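Local structure of two-domain protein containing predicted PHP-like metal-dependent phosphoesterase (Bacteroides vulgatus ATCC 8482, 3E38) at residues 44-49 against 209-214; 148-153 against 161-166; 252-257 against 337-342. The protein binds three zinc ions in a predicted PHP-like phosphoesterase domain joined to an Ig-like domain, and is probably a metal-dependent phosphoesterase or nuclease. All blocks are in the same frame, centred on the assembly; numbering follows the deposited sequence.

Contact 1 of 3, residues 44-49 against 209-214; sequences YRDGLD and EHRTMT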
# COMPACT_ATOMS: atom_id res chain seq x y z
N TYR B 44 5.26 0.03 20.50
CA TYR B 44 4.26 -1.01 20.65
C TYR B 44 3.78 -1.46 19.28
O TYR B 44 3.82 -2.64 18.90
CB TYR B 44 3.04 -0.47 21.43
CG TYR B 44 2.00 -1.51 21.64
CD1 TYR B 44 2.27 -2.61 22.44
CD2 TYR B 44 0.76 -1.44 21.02
CE1 TYR B 44 1.34 -3.60 22.63
CE2 TYR B 44 -0.20 -2.43 21.22
CZ TYR B 44 0.11 -3.51 22.03
OH TYR B 44 -0.78 -4.50 22.28
N ARG B 45 3.29 -0.48 18.55
CA ARG B 45 2.69 -0.74 17.22
C ARG B 45 3.65 -1.46 16.27
O ARG B 45 3.25 -2.36 15.54
CB ARG B 45 2.21 0.57 16.60
CG ARG B 45 1.34 0.40 15.41
CD ARG B 45 0.56 1.71 15.08
NE ARG B 45 1.44 2.84 14.82
CZ ARG B 45 1.46 3.99 15.48
NH1 ARG B 45 0.59 4.23 16.45
NH2 ARG B 45 2.35 4.91 15.13
N ASP B 46 4.91 -1.08 16.34
CA ASP B 46 5.95 -1.64 15.48
C ASP B 46 6.51 -2.98 15.98
O ASP B 46 7.49 -3.47 15.42
CB ASP B 46 7.18 -0.71 15.36
CG ASP B 46 6.92 0.64 14.66
OD1 ASP B 46 5.79 0.92 14.20
OD2 ASP B 46 7.91 1.43 14.57
N GLY B 47 6.00 -3.51 17.07
CA GLY B 47 6.46 -4.82 17.58
C GLY B 47 7.81 -4.83 18.30
O GLY B 47 8.51 -5.84 18.39
N LEU B 48 8.14 -3.66 18.82
CA LEU B 48 9.36 -3.46 19.55
C LEU B 48 9.10 -3.94 20.92
O LEU B 48 7.96 -4.01 21.33
CB LEU B 48 9.75 -1.98 19.62
CG LEU B 48 10.18 -1.20 18.41
CD1 LEU B 48 10.87 0.10 18.93
CD2 LEU B 48 11.11 -2.03 17.61
N ASP B 49 10.20 -4.22 21.62
CA ASP B 49 10.17 -4.70 23.00
C ASP B 49 10.71 -3.69 24.01
O ASP B 49 10.35 -3.66 25.20
CB ASP B 49 11.02 -5.97 23.11
CG ASP B 49 10.44 -7.12 22.31
OD1 ASP B 49 9.28 -7.49 22.54
OD2 ASP B 49 11.17 -7.68 21.48
N GLU B 209 8.87 -0.73 4.61
CA GLU B 209 10.05 -0.23 5.33
C GLU B 209 9.86 -0.38 6.83
O GLU B 209 8.77 -0.49 7.34
CB GLU B 209 10.33 1.23 4.99
CG GLU B 209 10.72 1.47 3.55
CD GLU B 209 11.06 2.90 3.27
OE1 GLU B 209 11.20 3.71 4.23
OE2 GLU B 209 11.18 3.22 2.06
N HIS B 210 10.97 -0.39 7.53
CA HIS B 210 10.95 -0.53 9.00
C HIS B 210 11.99 0.32 9.63
O HIS B 210 13.08 0.56 9.07
CB HIS B 210 11.21 -2.00 9.38
CG HIS B 210 12.58 -2.45 9.00
ND1 HIS B 210 13.67 -2.22 9.81
CD2 HIS B 210 13.06 -2.99 7.86
CE1 HIS B 210 14.76 -2.65 9.21
NE2 HIS B 210 14.42 -3.12 8.02
N ARG B 211 11.72 0.71 10.86
CA ARG B 211 12.64 1.58 11.55
C ARG B 211 13.92 0.82 11.77
O ARG B 211 13.89 -0.36 12.06
CB ARG B 211 12.08 2.06 12.89
CG ARG B 211 12.26 1.09 14.06
CD ARG B 211 12.14 1.81 15.39
NE ARG B 211 10.75 2.05 15.70
CZ ARG B 211 10.31 2.86 16.65
NH1 ARG B 211 11.15 3.54 17.39
NH2 ARG B 211 9.00 2.98 16.83
N THR B 212 15.05 1.50 11.60
CA THR B 212 16.36 0.89 11.89
C THR B 212 16.38 0.54 13.36
O THR B 212 15.95 1.29 14.22
CB THR B 212 17.48 1.86 11.51
OG1 THR B 212 17.38 2.06 10.10
CG2 THR B 212 18.86 1.32 11.86
N MSE B 213 16.82 -0.65 13.66
CA MSE B 213 16.77 -1.09 15.03
C MSE B 213 17.82 -2.11 15.37
O MSE B 213 18.65 -2.42 14.57
CB MSE B 213 15.40 -1.72 15.29
CG MSE B 213 15.17 -3.03 14.52
SE MSE B 213 13.37 -3.77 14.80
CE MSE B 213 12.39 -2.38 13.83
N THR B 214 17.75 -2.60 16.60
CA THR B 214 18.72 -3.63 17.07
C THR B 214 18.05 -4.88 17.58
O THR B 214 17.12 -4.85 18.39
CB THR B 214 19.67 -3.12 18.20
OG1 THR B 214 20.32 -1.93 17.79
CG2 THR B 214 20.70 -4.14 18.58
O HOH W 1 9.26 -0.38 12.47
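R211 meets the carboxylate of D46 with the edge of its guanidinium and offers a face of the same group to L48. The two side chains of the salt bridge cross at about a right angle, with the carboxylate and guanidinium planes 75° apart, and R211 grips side-on with two nitrogens that both end on one oxygen. R211 NH2 lies 2.9 Å from D46 OD2 and reaches it from above the carboxylate plane. R211 NE, 3.1 Å from D46 OD2, takes the anti lone pair of that oxygen. Both bonds stay almost in the guanidinium plane.

L48 comes from the opposite direction to R211 and sets CD1 over the centre of the flat group, 3.6 Å from R211 CZ. Its other methyl, CD2, rests 4.0 Å from SE of selenomethionine M213. R211 CG sits between the backbone N and the carbonyl carbon (chi1 83°), and the bend at chi3 (78°) turns the flat group so that one face meets L48 CD1. A water accepts from R211 N and gives a weak bond to D46 OD2.

The contact joins the turn after helix 36-45, closed by a Schellman motif at G47, to the start of strand 213-218 in the PHP-like domain. The R211 side chain is about 9 Å from that of the zinc ligand H24. Bonded to D46 through NE and NH2 and to D22 of strand 17-22 through NH1, and covered on one face by a methyl, the buried guanidinium has little freedom to turn, and the two carboxylates probably balance its charge.

Contact 2 of 3, residues 148-153 against 161-166; sequences TKWWPE and GCMHGI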
# COMPACT_ATOMS: atom_id res chain seq x y z
N THR B 148 34.78 8.94 7.42
CA THR B 148 34.41 8.52 8.79
C THR B 148 35.63 8.02 9.53
O THR B 148 36.02 6.86 9.42
CB THR B 148 33.37 7.39 8.79
OG1 THR B 148 32.31 7.74 7.91
CG2 THR B 148 32.81 7.11 10.19
N LYS B 149 36.24 8.92 10.29
CA LYS B 149 37.45 8.58 11.03
C LYS B 149 37.25 8.33 12.51
O LYS B 149 36.20 8.65 13.13
CB LYS B 149 38.47 9.70 10.91
CG LYS B 149 38.80 10.01 9.48
CD LYS B 149 39.67 11.24 9.33
CE LYS B 149 40.02 11.43 7.85
NZ LYS B 149 40.83 12.65 7.58
N TRP B 150 38.33 7.75 13.02
CA TRP B 150 38.54 7.40 14.43
C TRP B 150 39.56 8.39 14.96
O TRP B 150 40.68 8.47 14.49
CB TRP B 150 39.03 5.97 14.61
CG TRP B 150 39.20 5.54 16.05
CD1 TRP B 150 40.26 5.83 16.86
CD2 TRP B 150 38.32 4.72 16.83
NE1 TRP B 150 40.08 5.27 18.11
CE2 TRP B 150 38.90 4.57 18.12
CE3 TRP B 150 37.10 4.10 16.58
CZ2 TRP B 150 38.30 3.84 19.15
CZ3 TRP B 150 36.48 3.37 17.63
CH2 TRP B 150 37.08 3.24 18.88
N TRP B 151 39.15 9.17 15.93
CA TRP B 151 40.04 10.21 16.48
C TRP B 151 40.75 9.77 17.74
O TRP B 151 40.45 8.73 18.31
CB TRP B 151 39.24 11.48 16.76
CG TRP B 151 38.58 12.00 15.54
CD1 TRP B 151 37.76 11.31 14.69
CD2 TRP B 151 38.60 13.34 15.08
NE1 TRP B 151 37.29 12.14 13.71
CE2 TRP B 151 37.79 13.39 13.93
CE3 TRP B 151 39.20 14.51 15.53
CZ2 TRP B 151 37.60 14.55 13.21
CZ3 TRP B 151 39.02 15.67 14.80
CH2 TRP B 151 38.23 15.68 13.66
N PRO B 152 41.71 10.57 18.17
CA PRO B 152 42.46 10.14 19.37
C PRO B 152 41.59 10.17 20.63
O PRO B 152 41.89 9.52 21.62
CB PRO B 152 43.66 11.13 19.42
CG PRO B 152 43.66 11.86 18.08
CD PRO B 152 42.25 11.79 17.54
N GLU B 153 40.47 10.87 20.54
CA GLU B 153 39.52 10.99 21.66
C GLU B 153 38.66 9.76 21.77
O GLU B 153 38.18 9.41 22.84
CB GLU B 153 38.56 12.16 21.49
CG GLU B 153 39.18 13.51 21.65
CD GLU B 153 39.74 14.08 20.37
OE1 GLU B 153 40.07 13.33 19.43
OE2 GLU B 153 39.85 15.31 20.32
N GLY B 161 36.86 3.19 29.31
CA GLY B 161 35.67 2.39 29.59
C GLY B 161 34.39 3.14 29.30
O GLY B 161 33.31 2.84 29.86
N CYS B 162 34.49 4.10 28.40
CA CYS B 162 33.34 4.96 28.05
C CYS B 162 32.76 4.73 26.67
O CYS B 162 31.99 5.56 26.18
CB CYS B 162 33.71 6.42 28.17
SG CYS B 162 33.82 6.88 29.87
N MSE B 163 33.17 3.62 26.06
CA MSE B 163 32.64 3.19 24.76
C MSE B 163 32.41 1.68 24.77
O MSE B 163 33.35 0.90 24.79
CB MSE B 163 33.61 3.54 23.60
CG MSE B 163 32.94 3.39 22.23
SE MSE B 163 34.10 3.49 20.66
CE MSE B 163 34.92 5.23 20.96
N HIS B 164 31.16 1.27 24.75
CA HIS B 164 30.83 -0.16 24.78
C HIS B 164 30.29 -0.67 23.43
O HIS B 164 30.24 -1.88 23.14
CB HIS B 164 29.86 -0.44 25.92
CG HIS B 164 30.33 0.10 27.23
ND1 HIS B 164 29.72 1.17 27.86
CD2 HIS B 164 31.38 -0.24 28.01
CE1 HIS B 164 30.37 1.44 28.97
NE2 HIS B 164 31.38 0.60 29.08
N GLY B 165 29.90 0.31 22.62
CA GLY B 165 29.37 0.05 21.30
C GLY B 165 29.46 1.23 20.41
O GLY B 165 29.92 2.31 20.80
N ILE B 166 29.08 0.98 19.17
CA ILE B 166 29.02 2.01 18.13
C ILE B 166 27.84 1.73 17.27
O ILE B 166 27.54 0.58 17.01
CB ILE B 166 30.23 1.98 17.21
CG1 ILE B 166 31.50 1.92 18.02
CG2 ILE B 166 30.26 3.20 16.26
CD1 ILE B 166 32.75 1.87 17.12
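W150 reaches M163 and I166 with the far end of its indole, the six-membered ring leading. Its CG lies anti to the backbone N (chi1 -177°), a setting that carries the ring from the loop toward 161-166. There W150 CH2 comes to 3.5 Å from SE of selenomethionine M163, and the methyl follows, M163 CE lying 3.6 Å from W150 CH2. The selenium stands 4.6 Å from the centroid of the six-membered ring of W150 and 62° off its normal, an oblique Met-aromatic contact between side chains that arrive from opposite directions. A bend at chi3 of M163 (-56°) turns CE along the same rim. Beside this pair, I166 CD1 sits at the edge of the indole, near its plane, 4.1 Å from W150 CZ3.

Next in sequence, W151 occupies the N-cap position of helix 152-159, the helix of a beta-alpha-beta unit running from strand 132-135 to strand 165-170. W150 packs the loop ahead of that helix against the chain leaving it: M163 belongs to the connection, and I166 already lies in the strand. With the indole cut back to an alanine, SE and CE of M163 would probably lose their aromatic partner and a gap would open beside I166 CD1. The polar end of the indole points to the following helix, where NE1 bonds to T155 OG1, while W181 and K185 of helix 176-185 add edge-to-face and cation-pi contacts.

Contact 3 of 3, residues 252-257 against 337-342; sequences PFFEKC and LKYTIS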
# COMPACT_ATOMS: atom_id res chain seq x y z
N PRO B 252 24.15 -18.86 12.95
CA PRO B 252 23.06 -19.65 13.52
C PRO B 252 21.69 -19.03 13.35
O PRO B 252 20.68 -19.74 13.44
CB PRO B 252 23.40 -19.69 15.03
CG PRO B 252 24.42 -18.60 15.24
CD PRO B 252 25.19 -18.60 13.95
N PHE B 253 21.67 -17.73 13.12
CA PHE B 253 20.39 -16.96 12.98
C PHE B 253 19.80 -17.29 11.62
O PHE B 253 18.62 -17.59 11.47
CB PHE B 253 20.63 -15.45 13.17
CG PHE B 253 19.38 -14.62 13.16
CD1 PHE B 253 18.53 -14.59 14.26
CD2 PHE B 253 19.07 -13.82 12.07
CE1 PHE B 253 17.38 -13.81 14.26
CE2 PHE B 253 17.91 -13.03 12.07
CZ PHE B 253 17.07 -13.03 13.17
N PHE B 254 20.68 -17.33 10.64
CA PHE B 254 20.25 -17.65 9.28
C PHE B 254 19.68 -19.02 9.24
O PHE B 254 18.72 -19.29 8.55
CB PHE B 254 21.40 -17.58 8.28
CG PHE B 254 20.98 -17.97 6.88
CD1 PHE B 254 20.21 -17.11 6.12
CD2 PHE B 254 21.37 -19.18 6.33
CE1 PHE B 254 19.82 -17.46 4.83
CE2 PHE B 254 20.98 -19.52 5.01
CZ PHE B 254 20.22 -18.66 4.28
N GLU B 255 20.31 -19.90 9.98
CA GLU B 255 19.91 -21.33 10.05
C GLU B 255 18.48 -21.45 10.59
O GLU B 255 17.73 -22.36 10.25
CB GLU B 255 20.91 -22.11 10.91
CG GLU B 255 20.79 -23.62 10.86
CD GLU B 255 19.68 -24.16 11.73
OE1 GLU B 255 19.57 -23.74 12.91
OE2 GLU B 255 18.92 -25.03 11.24
N LYS B 256 18.08 -20.48 11.39
CA LYS B 256 16.74 -20.46 11.97
C LYS B 256 15.74 -19.75 11.06
O LYS B 256 14.52 -19.86 11.24
CB LYS B 256 16.78 -19.70 13.29
CG LYS B 256 17.65 -20.29 14.34
CD LYS B 256 16.98 -21.42 14.99
CE LYS B 256 17.63 -21.69 16.32
NZ LYS B 256 16.94 -22.82 16.97
N CYS B 257 16.28 -19.04 10.07
CA CYS B 257 15.45 -18.20 9.17
C CYS B 257 14.85 -18.98 8.02
O CYS B 257 13.87 -18.57 7.41
CB CYS B 257 16.26 -17.05 8.59
SG CYS B 257 16.62 -15.71 9.74
N LEU B 337 27.53 -13.16 4.83
CA LEU B 337 27.63 -14.49 5.44
C LEU B 337 27.80 -15.59 4.41
O LEU B 337 27.09 -15.64 3.42
CB LEU B 337 26.36 -14.79 6.25
CG LEU B 337 26.21 -16.19 6.82
CD1 LEU B 337 27.32 -16.48 7.86
CD2 LEU B 337 24.79 -16.39 7.38
N LYS B 338 28.74 -16.49 4.67
CA LYS B 338 28.97 -17.66 3.82
C LYS B 338 28.27 -18.87 4.41
O LYS B 338 28.35 -19.17 5.59
CB LYS B 338 30.46 -17.94 3.64
CG LYS B 338 31.25 -16.71 3.16
CD LYS B 338 30.66 -16.11 1.89
CE LYS B 338 31.46 -14.87 1.41
NZ LYS B 338 31.34 -13.63 2.29
N TYR B 339 27.57 -19.58 3.56
CA TYR B 339 26.79 -20.72 3.99
C TYR B 339 26.87 -21.82 3.00
O TYR B 339 27.05 -21.61 1.81
CB TYR B 339 25.32 -20.30 4.17
CG TYR B 339 24.55 -21.17 5.12
CD1 TYR B 339 23.91 -22.33 4.70
CD2 TYR B 339 24.47 -20.82 6.47
CE1 TYR B 339 23.20 -23.13 5.60
CE2 TYR B 339 23.78 -21.61 7.38
CZ TYR B 339 23.15 -22.75 6.96
OH TYR B 339 22.45 -23.50 7.90
N THR B 340 26.73 -23.02 3.52
CA THR B 340 26.75 -24.22 2.71
C THR B 340 25.61 -25.12 3.06
O THR B 340 25.26 -25.29 4.24
CB THR B 340 28.02 -25.06 2.93
OG1 THR B 340 29.16 -24.25 2.72
CG2 THR B 340 28.07 -26.19 1.95
N ILE B 341 25.00 -25.66 2.01
CA ILE B 341 23.99 -26.67 2.16
C ILE B 341 24.64 -27.92 1.64
O ILE B 341 24.82 -28.07 0.43
CB ILE B 341 22.70 -26.36 1.40
CG1 ILE B 341 21.98 -25.17 2.04
CG2 ILE B 341 21.81 -27.56 1.43
CD1 ILE B 341 20.70 -24.72 1.29
N SER B 342 25.06 -28.79 2.56
CA SER B 342 25.70 -30.06 2.18
C SER B 342 24.67 -31.08 1.75
O SER B 342 23.67 -31.31 2.45
CB SER B 342 26.52 -30.65 3.34
OG SER B 342 27.66 -29.86 3.63
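The ring of Y339 receives F254 on one face: F254 CD2 stands 3.5 Å above the ring plane, offset toward the rim, and 3.5 Å from Y339 CD2. F254 offers its edge, with Y339 CE2 close to the plane of the phenyl ring. The result is an edge-to-face pair with centroids 4.9 Å apart and planes at 67°, short of perpendicular. F254 CE2 lies 3.9 Å from Y339 CG. L337 adds a methyl on an oblique path, its CD2 lying 3.7 Å from F254 CB.

Both aromatic side chains leave their backbones with CG anti to the backbone N. For F254 (chi1 177°) this carries the phenyl ring out from the helix toward the strand, where it reaches L337 and Y339, two residues apart along 337-342 and directed to the same side.

The elements joined are segment 252-257 of helix 247-257, followed in the chain by strand 258-265, and strand 335-342, in the five-stranded antiparallel sheet of the Ig-like domain. The axes of 252-257 and 337-342 approach to 10.2 Å and cross at -52°, a separation bridged by the two rings. V326 of the adjoining strand 321-326 touches both F254 and L337, extending the apolar surface beneath the helix.

Toward the outside the packing gives way to E255. Its CG lies 3.4 Å from Y339 OH, and its CB also approaches that oxygen, so the aliphatic part of the glutamate passes the phenol end while the chain bends at chi2 and its carboxylate leads away from the strand.

Contacts 1 and 2 both reach the large mixed sheet of the PHP-like domain and are buried, whereas contact 3 lies in the other part of the chain, is only partly buried and sits away from the zinc sites. Along the sequence contact 2 is nested inside the loop closed by contact 1, and contact 3 follows both. None of the three touches another; the centres of contacts 1 and 2 are 26 Å apart. Their chemistry differs accordingly: contact 1 pairs a buried arginine with a partly exposed aspartate beside apolar packing, contact 2 relies on selenium and a methyl against an indole, and contact 3 sets ring against ring, fading to a glutamate at its exposed side.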